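Local coordinates for amidase, hydantoinase/carbamoylase family (Burkholderia ambifaria, PDB 5TP4), which probably hydrolyses N-carbamoyl-L-amino acids to free amino acids, as a two-zinc amidase of the peptidase M20 family, at residues B[224-229]-B[289-294]; B[255-260]-B[308-313]; B[243-248]-B[284-289]. One frame throughout, in Å; residues are numbered along the deposited sequence.

Contact 1: B[224-229]-B[289-294]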
loop_
_atom_site.group_PDB
_atom_site.type_symbol
_atom_site.label_atom_id
_atom_site.label_comp_id
_atom_site.label_asym_id
_atom_site.label_seq_id
_atom_site.Cartn_x
_atom_site.Cartn_y
_atom_site.Cartn_z
ATOM N N LEU B 224 -3.066 15.734 2.300
ATOM C CA LEU B 224 -4.123 15.435 1.349
ATOM C C LEU B 224 -4.347 13.931 1.316
ATOM O O LEU B 224 -3.424 13.139 1.532
ATOM C CB LEU B 224 -3.754 15.937 -0.060
ATOM C CG LEU B 224 -3.224 17.378 -0.165
ATOM C CD1 LEU B 224 -2.958 17.722 -1.627
ATOM C CD2 LEU B 224 -4.215 18.321 0.389
ATOM N N ASP B 225 -5.589 13.553 1.066
ATOM C CA ASP B 225 -5.956 12.185 0.735
ATOM C C ASP B 225 -6.359 12.167 -0.723
ATOM O O ASP B 225 -7.213 12.964 -1.137
ATOM C CB ASP B 225 -7.136 11.688 1.574
ATOM C CG ASP B 225 -6.817 11.592 3.034
ATOM O OD1 ASP B 225 -5.681 11.243 3.379
ATOM O OD2 ASP B 225 -7.724 11.852 3.842
ATOM N N VAL B 226 -5.788 11.245 -1.488
ATOM C CA VAL B 226 -6.110 11.100 -2.896
ATOM C C VAL B 226 -6.691 9.710 -3.113
ATOM O O VAL B 226 -6.139 8.718 -2.622
ATOM C CB VAL B 226 -4.877 11.313 -3.792
ATOM C CG1 VAL B 226 -5.292 11.253 -5.236
ATOM C CG2 VAL B 226 -4.202 12.651 -3.489
ATOM N N ARG B 227 -7.774 9.640 -3.882
ATOM C CA ARG B 227 -8.343 8.360 -4.265
ATOM C C ARG B 227 -8.578 8.353 -5.768
ATOM O O ARG B 227 -9.234 9.249 -6.306
ATOM C CB ARG B 227 -9.632 8.088 -3.501
ATOM C CG ARG B 227 -10.184 6.701 -3.745
ATOM C CD ARG B 227 -11.201 6.401 -2.659
ATOM N NE ARG B 227 -11.646 5.007 -2.675
ATOM C CZ ARG B 227 -12.572 4.532 -1.850
ATOM N NH1 ARG B 227 -13.139 5.350 -0.966
ATOM N NH2 ARG B 227 -12.932 3.254 -1.907
ATOM N N VAL B 228 -8.048 7.340 -6.444
ATOM C CA VAL B 228 -8.192 7.204 -7.890
ATOM C C VAL B 228 -9.052 5.978 -8.160
ATOM O O VAL B 228 -8.785 4.898 -7.622
ATOM C CB VAL B 228 -6.822 7.072 -8.580
ATOM C CG1 VAL B 228 -6.991 7.072 -10.087
ATOM C CG2 VAL B 228 -5.902 8.214 -8.138
ATOM N N THR B 229 -10.082 6.143 -8.978
ATOM C CA THR B 229 -11.031 5.073 -9.258
ATOM C C THR B 229 -10.951 4.695 -10.725
ATOM O O THR B 229 -11.040 5.559 -11.604
ATOM C CB THR B 229 -12.462 5.497 -8.902
ATOM O OG1 THR B 229 -12.496 5.927 -7.540
ATOM C CG2 THR B 229 -13.403 4.336 -9.063
ATOM N N VAL B 289 -7.322 3.025 -5.864
ATOM C CA VAL B 289 -5.987 3.305 -5.347
ATOM C C VAL B 289 -6.087 4.529 -4.459
ATOM O O VAL B 289 -6.713 5.525 -4.844
ATOM C CB VAL B 289 -4.968 3.568 -6.467
ATOM C CG1 VAL B 289 -3.603 3.888 -5.852
ATOM C CG2 VAL B 289 -4.869 2.354 -7.425
ATOM N N THR B 290 -5.491 4.459 -3.277
ATOM C CA THR B 290 -5.430 5.613 -2.386
ATOM C C THR B 290 -3.972 5.940 -2.105
ATOM O O THR B 290 -3.133 5.047 -2.000
ATOM C CB THR B 290 -6.169 5.376 -1.055
ATOM O OG1 THR B 290 -5.633 4.220 -0.389
ATOM C CG2 THR B 290 -7.701 5.231 -1.283
ATOM N N PHE B 291 -3.662 7.228 -1.996
ATOM C CA PHE B 291 -2.359 7.589 -1.468
ATOM C C PHE B 291 -2.494 8.917 -0.745
ATOM O O PHE B 291 -3.474 9.639 -0.933
ATOM C CB PHE B 291 -1.304 7.646 -2.571
ATOM C CG PHE B 291 -1.610 8.596 -3.692
ATOM C CD1 PHE B 291 -2.369 8.189 -4.781
ATOM C CD2 PHE B 291 -1.070 9.877 -3.697
ATOM C CE1 PHE B 291 -2.607 9.066 -5.851
ATOM C CE2 PHE B 291 -1.305 10.756 -4.757
ATOM C CZ PHE B 291 -2.058 10.350 -5.839
ATOM N N THR B 292 -1.521 9.219 0.112
ATOM C CA THR B 292 -1.515 10.478 0.848
ATOM C C THR B 292 -0.450 11.394 0.269
ATOM O O THR B 292 0.536 10.943 -0.325
ATOM C CB THR B 292 -1.253 10.288 2.353
ATOM O OG1 THR B 292 0.049 9.709 2.560
ATOM C CG2 THR B 292 -2.323 9.401 2.968
ATOM N N VAL B 293 -0.659 12.698 0.426
ATOM C CA VAL B 293 0.329 13.688 0.023
ATOM C C VAL B 293 0.606 14.590 1.210
ATOM O O VAL B 293 -0.328 15.112 1.826
ATOM C CB VAL B 293 -0.138 14.538 -1.180
ATOM C CG1 VAL B 293 0.926 15.515 -1.523
ATOM C CG2 VAL B 293 -0.393 13.649 -2.403
ATOM N N ASP B 294 1.886 14.770 1.527
ATOM C CA ASP B 294 2.355 15.779 2.470
ATOM C C ASP B 294 3.022 16.871 1.641
ATOM O O ASP B 294 4.001 16.601 0.936
ATOM C CB ASP B 294 3.319 15.130 3.470
ATOM C CG ASP B 294 3.965 16.119 4.451
ATOM O OD1 ASP B 294 4.700 17.015 4.006
ATOM O OD2 ASP B 294 3.793 15.921 5.679
#

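Contact 2: B[255-260]-B[308-313]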
loop_
_atom_site.group_PDB
_atom_site.type_symbol
_atom_site.label_atom_id
_atom_site.label_comp_id
_atom_site.label_asym_id
_atom_site.label_seq_id
_atom_site.Cartn_x
_atom_site.Cartn_y
_atom_site.Cartn_z
ATOM N N LEU B 255 4.327 11.471 -10.563
ATOM C CA LEU B 255 5.394 12.147 -11.290
ATOM C C LEU B 255 4.998 13.582 -11.640
ATOM O O LEU B 255 5.870 14.464 -11.728
ATOM C CB LEU B 255 5.775 11.311 -12.517
ATOM C CG LEU B 255 6.377 9.913 -12.188
ATOM C CD1 LEU B 255 7.061 9.276 -13.407
ATOM C CD2 LEU B 255 7.382 9.963 -11.016
ATOM N N GLU B 256 3.692 13.846 -11.802
ATOM C CA GLU B 256 3.239 15.234 -11.914
ATOM C C GLU B 256 3.539 15.991 -10.639
ATOM O O GLU B 256 3.958 17.148 -10.676
ATOM C CB GLU B 256 1.741 15.305 -12.200
ATOM C CG GLU B 256 1.304 14.736 -13.524
ATOM C CD GLU B 256 1.710 15.591 -14.715
ATOM O OE1 GLU B 256 1.856 16.830 -14.564
ATOM O OE2 GLU B 256 1.859 15.006 -15.812
ATOM N N LEU B 257 3.316 15.351 -9.497
ATOM C CA LEU B 257 3.621 15.999 -8.232
ATOM C C LEU B 257 5.108 16.315 -8.135
ATOM O O LEU B 257 5.495 17.415 -7.713
ATOM C CB LEU B 257 3.173 15.102 -7.077
ATOM C CG LEU B 257 3.569 15.602 -5.689
ATOM C CD1 LEU B 257 2.986 17.016 -5.494
ATOM C CD2 LEU B 257 3.092 14.634 -4.582
ATOM N N GLU B 258 5.957 15.358 -8.531
ATOM C CA GLU B 258 7.395 15.615 -8.539
ATOM C C GLU B 258 7.741 16.828 -9.397
ATOM O O GLU B 258 8.575 17.657 -9.003
ATOM C CB GLU B 258 8.128 14.359 -9.029
ATOM C CG GLU B 258 9.541 14.300 -8.587
ATOM C CD GLU B 258 10.151 12.935 -8.880
ATOM O OE1 GLU B 258 9.722 12.286 -9.858
ATOM O OE2 GLU B 258 11.029 12.528 -8.110
ATOM N N ARG B 259 7.090 16.973 -10.553
ATOM C CA ARG B 259 7.362 18.120 -11.418
ATOM C C ARG B 259 6.880 19.423 -10.782
ATOM O O ARG B 259 7.569 20.444 -10.848
ATOM C CB ARG B 259 6.713 17.922 -12.790
ATOM C CG ARG B 259 6.701 19.201 -13.633
ATOM C CD ARG B 259 5.784 19.116 -14.851
ATOM N NE ARG B 259 4.392 18.871 -14.475
ATOM C CZ ARG B 259 3.550 19.817 -14.070
ATOM N NH1 ARG B 259 3.961 21.075 -13.989
ATOM N NH2 ARG B 259 2.298 19.507 -13.748
ATOM N N ILE B 260 5.691 19.412 -10.181
ATOM C CA ILE B 260 5.178 20.609 -9.511
ATOM C C ILE B 260 6.131 21.065 -8.410
ATOM O O ILE B 260 6.447 22.256 -8.303
ATOM C CB ILE B 260 3.753 20.349 -8.980
ATOM C CG1 ILE B 260 2.788 20.240 -10.167
ATOM C CG2 ILE B 260 3.309 21.438 -8.002
ATOM C CD1 ILE B 260 1.478 19.576 -9.832
ATOM N N ARG B 308 -3.281 23.527 -5.640
ATOM C CA ARG B 308 -4.150 23.753 -6.787
ATOM C C ARG B 308 -3.517 23.234 -8.076
ATOM O O ARG B 308 -4.224 22.717 -8.948
ATOM C CB ARG B 308 -4.497 25.235 -6.905
ATOM C CG ARG B 308 -5.391 25.723 -5.779
ATOM C CD ARG B 308 -5.973 27.134 -6.043
ATOM N NE ARG B 308 -4.963 28.105 -6.500
ATOM C CZ ARG B 308 -4.173 28.793 -5.690
ATOM N NH1 ARG B 308 -4.273 28.625 -4.388
ATOM N NH2 ARG B 308 -3.271 29.644 -6.174
ATOM N N ALA B 309 -2.190 23.386 -8.228
ATOM C CA ALA B 309 -1.489 22.775 -9.363
ATOM C C ALA B 309 -1.658 21.262 -9.380
ATOM O O ALA B 309 -1.848 20.657 -10.445
ATOM C CB ALA B 309 0.004 23.125 -9.320
ATOM N N LEU B 310 -1.589 20.632 -8.214
ATOM C CA LEU B 310 -1.767 19.183 -8.149
ATOM C C LEU B 310 -3.195 18.793 -8.516
ATOM O O LEU B 310 -3.422 17.841 -9.262
ATOM C CB LEU B 310 -1.405 18.692 -6.755
ATOM C CG LEU B 310 -1.622 17.194 -6.529
ATOM C CD1 LEU B 310 -0.679 16.406 -7.422
ATOM C CD2 LEU B 310 -1.410 16.838 -5.057
ATOM N N ARG B 311 -4.180 19.548 -8.045
ATOM C CA ARG B 311 -5.543 19.212 -8.421
ATOM C C ARG B 311 -5.734 19.323 -9.923
ATOM O O ARG B 311 -6.375 18.461 -10.538
ATOM C CB ARG B 311 -6.530 20.125 -7.686
ATOM C CG ARG B 311 -6.515 19.931 -6.187
ATOM C CD ARG B 311 -7.443 20.959 -5.496
ATOM N NE ARG B 311 -7.528 20.691 -4.056
ATOM C CZ ARG B 311 -8.346 19.792 -3.513
ATOM N NH1 ARG B 311 -9.154 19.063 -4.285
ATOM N NH2 ARG B 311 -8.346 19.611 -2.202
ATOM N N ASP B 312 -5.189 20.385 -10.530
ATOM C CA ASP B 312 -5.306 20.563 -11.977
ATOM C C ASP B 312 -4.614 19.419 -12.709
ATOM O O ASP B 312 -5.157 18.857 -13.672
ATOM C CB ASP B 312 -4.688 21.893 -12.405
ATOM C CG ASP B 312 -5.412 23.113 -11.816
ATOM O OD1 ASP B 312 -6.612 23.016 -11.481
ATOM O OD2 ASP B 312 -4.780 24.184 -11.712
ATOM N N ALA B 313 -3.397 19.087 -12.282
ATOM C CA ALA B 313 -2.626 18.040 -12.956
ATOM C C ALA B 313 -3.316 16.691 -12.852
ATOM O O ALA B 313 -3.403 15.946 -13.838
ATOM C CB ALA B 313 -1.214 17.953 -12.372
#

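Contact 3: B[243-248]-B[284-289]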
loop_
_atom_site.group_PDB
_atom_site.type_symbol
_atom_site.label_atom_id
_atom_site.label_comp_id
_atom_site.label_asym_id
_atom_site.label_seq_id
_atom_site.Cartn_x
_atom_site.Cartn_y
_atom_site.Cartn_z
ATOM N N ARG B 243 -8.504 -0.752 -20.889
ATOM C CA ARG B 243 -8.237 -0.647 -19.470
ATOM C C ARG B 243 -8.433 0.769 -18.951
ATOM O O ARG B 243 -8.211 1.757 -19.656
ATOM C CB ARG B 243 -6.809 -1.095 -19.180
ATOM C CG ARG B 243 -6.586 -2.519 -19.570
ATOM C CD ARG B 243 -5.230 -2.981 -19.156
ATOM N NE ARG B 243 -5.141 -4.434 -19.405
ATOM C CZ ARG B 243 -4.355 -5.259 -18.750
ATOM N NH1 ARG B 243 -3.561 -4.799 -17.780
ATOM N NH2 ARG B 243 -4.391 -6.555 -19.059
ATOM N N LYS B 244 -8.840 0.844 -17.684
ATOM C CA LYS B 244 -8.925 2.091 -16.920
ATOM C C LYS B 244 -8.178 1.805 -15.610
ATOM O O LYS B 244 -8.766 1.525 -14.567
ATOM C CB LYS B 244 -10.357 2.502 -16.721
ATOM C CG LYS B 244 -11.028 2.878 -18.069
ATOM C CD LYS B 244 -12.523 3.004 -17.916
ATOM C CE LYS B 244 -13.220 3.102 -19.268
ATOM N NZ LYS B 244 -14.700 3.275 -19.094
ATOM N N ASP B 245 -6.848 1.847 -15.700
ATOM C CA ASP B 245 -5.959 1.336 -14.669
ATOM C C ASP B 245 -5.664 2.448 -13.671
ATOM O O ASP B 245 -4.914 3.377 -13.982
ATOM C CB ASP B 245 -4.676 0.821 -15.324
ATOM C CG ASP B 245 -3.756 0.116 -14.347
ATOM O OD1 ASP B 245 -3.582 0.611 -13.221
ATOM O OD2 ASP B 245 -3.155 -0.914 -14.719
ATOM N N ALA B 246 -6.249 2.346 -12.471
ATOM C CA ALA B 246 -6.065 3.372 -11.458
ATOM C C ALA B 246 -4.640 3.416 -10.922
ATOM O O ALA B 246 -4.251 4.443 -10.343
ATOM C CB ALA B 246 -7.050 3.167 -10.302
ATOM N N TYR B 247 -3.862 2.333 -11.065
ATOM C CA TYR B 247 -2.516 2.393 -10.508
ATOM C C TYR B 247 -1.549 3.060 -11.469
ATOM O O TYR B 247 -0.724 3.872 -11.036
ATOM C CB TYR B 247 -2.010 1.005 -10.106
ATOM C CG TYR B 247 -0.649 1.139 -9.456
ATOM C CD1 TYR B 247 -0.523 1.620 -8.146
ATOM C CD2 TYR B 247 0.505 0.857 -10.172
ATOM C CE1 TYR B 247 0.732 1.773 -7.556
ATOM C CE2 TYR B 247 1.773 1.003 -9.586
ATOM C CZ TYR B 247 1.869 1.465 -8.299
ATOM O OH TYR B 247 3.111 1.605 -7.725
ATOM N N PHE B 248 -1.641 2.768 -12.772
ATOM C CA PHE B 248 -0.807 3.516 -13.712
ATOM C C PHE B 248 -1.175 4.989 -13.669
ATOM O O PHE B 248 -0.298 5.847 -13.814
ATOM C CB PHE B 248 -0.953 3.011 -15.161
ATOM C CG PHE B 248 -0.132 1.781 -15.498
ATOM C CD1 PHE B 248 1.063 1.496 -14.850
ATOM C CD2 PHE B 248 -0.571 0.916 -16.505
ATOM C CE1 PHE B 248 1.809 0.343 -15.200
ATOM C CE2 PHE B 248 0.158 -0.232 -16.843
ATOM C CZ PHE B 248 1.344 -0.507 -16.185
ATOM N N THR B 284 -5.578 -8.807 -11.140
ATOM C CA THR B 284 -6.681 -7.875 -11.331
ATOM C C THR B 284 -6.132 -6.464 -11.476
ATOM O O THR B 284 -5.347 -6.008 -10.636
ATOM C CB THR B 284 -7.659 -7.954 -10.160
ATOM O OG1 THR B 284 -8.066 -9.322 -9.994
ATOM C CG2 THR B 284 -8.900 -7.131 -10.462
ATOM N N ILE B 285 -6.551 -5.782 -12.549
ATOM C CA ILE B 285 -6.249 -4.362 -12.706
ATOM C C ILE B 285 -6.741 -3.573 -11.498
ATOM O O ILE B 285 -7.838 -3.812 -10.973
ATOM C CB ILE B 285 -6.895 -3.858 -14.009
ATOM C CG1 ILE B 285 -6.289 -4.617 -15.200
ATOM C CG2 ILE B 285 -6.787 -2.297 -14.148
ATOM C CD1 ILE B 285 -7.183 -4.616 -16.434
ATOM N N ALA B 286 -5.931 -2.603 -11.061
ATOM C CA ALA B 286 -6.309 -1.745 -9.938
ATOM C C ALA B 286 -7.501 -0.874 -10.318
ATOM O O ALA B 286 -7.441 -0.124 -11.297
ATOM C CB ALA B 286 -5.126 -0.872 -9.518
ATOM N N GLY B 287 -8.587 -0.990 -9.552
ATOM C CA GLY B 287 -9.738 -0.124 -9.731
ATOM C C GLY B 287 -9.874 0.919 -8.635
ATOM O O GLY B 287 -10.737 1.795 -8.732
ATOM N N ASP B 288 -9.073 0.829 -7.577
ATOM C CA ASP B 288 -9.270 1.665 -6.387
ATOM C C ASP B 288 -7.907 1.837 -5.731
ATOM O O ASP B 288 -7.381 0.885 -5.140
ATOM C CB ASP B 288 -10.275 1.005 -5.425
ATOM C CG ASP B 288 -10.658 1.883 -4.246
ATOM O OD1 ASP B 288 -10.235 3.052 -4.178
ATOM O OD2 ASP B 288 -11.402 1.379 -3.362
ATOM N N VAL B 289 -7.322 3.025 -5.864
ATOM C CA VAL B 289 -5.987 3.305 -5.347
ATOM C C VAL B 289 -6.087 4.529 -4.459
ATOM O O VAL B 289 -6.713 5.525 -4.844
ATOM C CB VAL B 289 -4.968 3.568 -6.467
ATOM C CG1 VAL B 289 -3.603 3.888 -5.852
ATOM C CG2 VAL B 289 -4.869 2.354 -7.425
HETATM O O HOH W 1 -3.389 -2.321 -12.101
#

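Contact 1: B[224-229]-B[289-294]
Val-226 lies over one face of the Phe-291 ring. Its CB is 3.7 Å from the ring centroid, 14° off the normal. The two methyls spread toward the rim, where CG1 meets CZ of Phe-291 at 3.4 Å and CG2 lies against CE2. The phenyl CG stands between its own backbone N and carbonyl carbon (chi1 58°), and from there the ring leans toward the neighbouring strand. Val-228 approaches the ring differently, at its edge, with CG2 at 4.1 Å from CE1 of Phe-291.

These residues belong to antiparallel strands joined by six N-H to O=C bonds, among them Val-226 N to Phe-291 O at 2.9 Å. The strands are the middle pair of a four-stranded antiparallel sheet, consistent with the small lid and dimerisation domain of M20 enzymes. Beta-branched valines suit such a strand: branching at CB is well accommodated by the extended backbone and gives a compact apolar surface on the buried face.

The face bearing Asp-225, Arg-227, Thr-290 and Thr-292 is polar. Arg-227 runs extended beside Thr-290, pointing the same way, with CG at 3.8 Å from CG2 of Thr-290, and its NH2 forms a salt bridge with Asp-288. Asp-225 likewise lies alongside Thr-292, OD1 at 3.9 Å from CG2 of that threonine; the same oxygen forms a salt bridge with Arg-282 of the second subunit, while Thr-292 OG1 bonds to Gln-274 N.

Contact 2: B[255-260]-B[308-313]
Ile-260 sends its CD1 methyl against the turn of helix formed by Ala-309, Leu-310 and Ala-313. This carbon is 3.9 Å from CB of Ala-309 and 4.0 Å from CB of Ala-313, and it also touches the backbone between them, at 3.6 Å from O of Ala-309. A chi1 of -70° sets CG1 beside the backbone N and CG2 anti to it; chi2 (162°) then extends CD1 outward, while CG2 rests on CB of Ala-309. The two alanines suit their places because a single methyl lets the longer side chain reach the helix surface. One layer deeper, Leu-257 and Leu-310 meet obliquely, CD1 of Leu-310 at 4.1 Å from CB of Leu-257.

The helices holding these residues, 246-262 and 300-321, run roughly antiparallel with local axes 9.8 Å apart, and they pack on one side of the antiparallel sheet of what is probably the M20 lid domain. Leu-257 and Leu-310 both face the sheet, Leu-257 touching Ala-270, Ile-272, Val-293 and Leu-295, and Leu-310 meeting Leu-224; branched apolar side chains suit this buried place.

Farther out, Glu-256 brings OE1 to 3.9 Å from CB of Ala-313. Arg-259, one helical turn on, holds that same oxygen side-on with two nitrogens: NH2 of Arg-259 reaches OE1 of Glu-256 at 2.8 Å, nearly along its C-O axis, and NE makes a longer bond to it from above the carboxylate plane. Both bonds converge on OE1, which restrains it beside Ala-313; the guanidinium edge faces the same methyl. Arg-316, on the partner helix, adds a second salt bridge to OE1. On another side of helix 246-262, Glu-258 pairs with Arg-321 of the second subunit, and Leu-255 packs on Leu-255 of that chain.

Contact 3: B[243-248]-B[284-289]
Asp-245 holds its CG anti to the backbone N (chi1 -173°), and Ile-285 holds CG1 anti to the carbonyl carbon (chi1 -62°), which leaves CG2 of the isoleucine facing the aspartate. That methyl lies 3.9 Å from CG of Asp-245. The other branch of Ile-285 crosses Arg-243 obliquely and ends over one face of its guanidinium, CD1 being 3.6 Å from NE of Arg-243; a branched aliphatic residue can serve both neighbours at once. The arginine's nitrogens look elsewhere: NH2 to the carbonyls of Thr-238 and Ala-235, NH1 to Thr-271 of the second subunit.

Asp-245 is the N-cap of helix 246-262. Its OD1 accepts hydrogen bonds from two backbone amides, Tyr-247 N at 2.8 Å, nearly along the C-O axis, and Phe-248 N at 2.9 Å, well above the carboxylate plane. The amide just before these, Ala-246 N, turns to the other segment and donates to Ala-286 O at 3.0 Å. A water accepts from Ala-286 N at 2.8 Å and donates to OD2 of Asp-245, tying the cap a second time to the turn leading into strand 288-297.

The small side chains of Ala-246 and Ala-286, whose CA atoms are the nearest pair, let the backbones come close enough for that direct bond. Tyr-247 adds its CB against CB of Ala-286 at 3.7 Å, and Val-289 its CG2 against CB of Ala-246 at 3.7 Å. With two helix amides and a donating water around it, the buried carboxylate of Asp-245 is probably stabilised as the anion, and the positive end of the helix dipole would reinforce this.

All three contacts lie in the part of the chain away from the zinc ions, and each also reaches the second subunit. Contact 1 is mostly buried and held by regular backbone bonding within the sheet; contact 2, partly buried, joins the two helices covering that sheet and has no hydrogen bond between its segments, only apolar contact bordered by charge. Contact 3 is buried as well but lies at an end of the domain, where capping, one direct bond and a water do the work. Contacts 1 and 3 share Val-289 and are joined by the Arg-227 to Asp-288 salt bridge; contacts 2 and 3 share helix 246-262; contact 1 touches contact 2 through Val-293 on Leu-257 and Leu-224 on Leu-310.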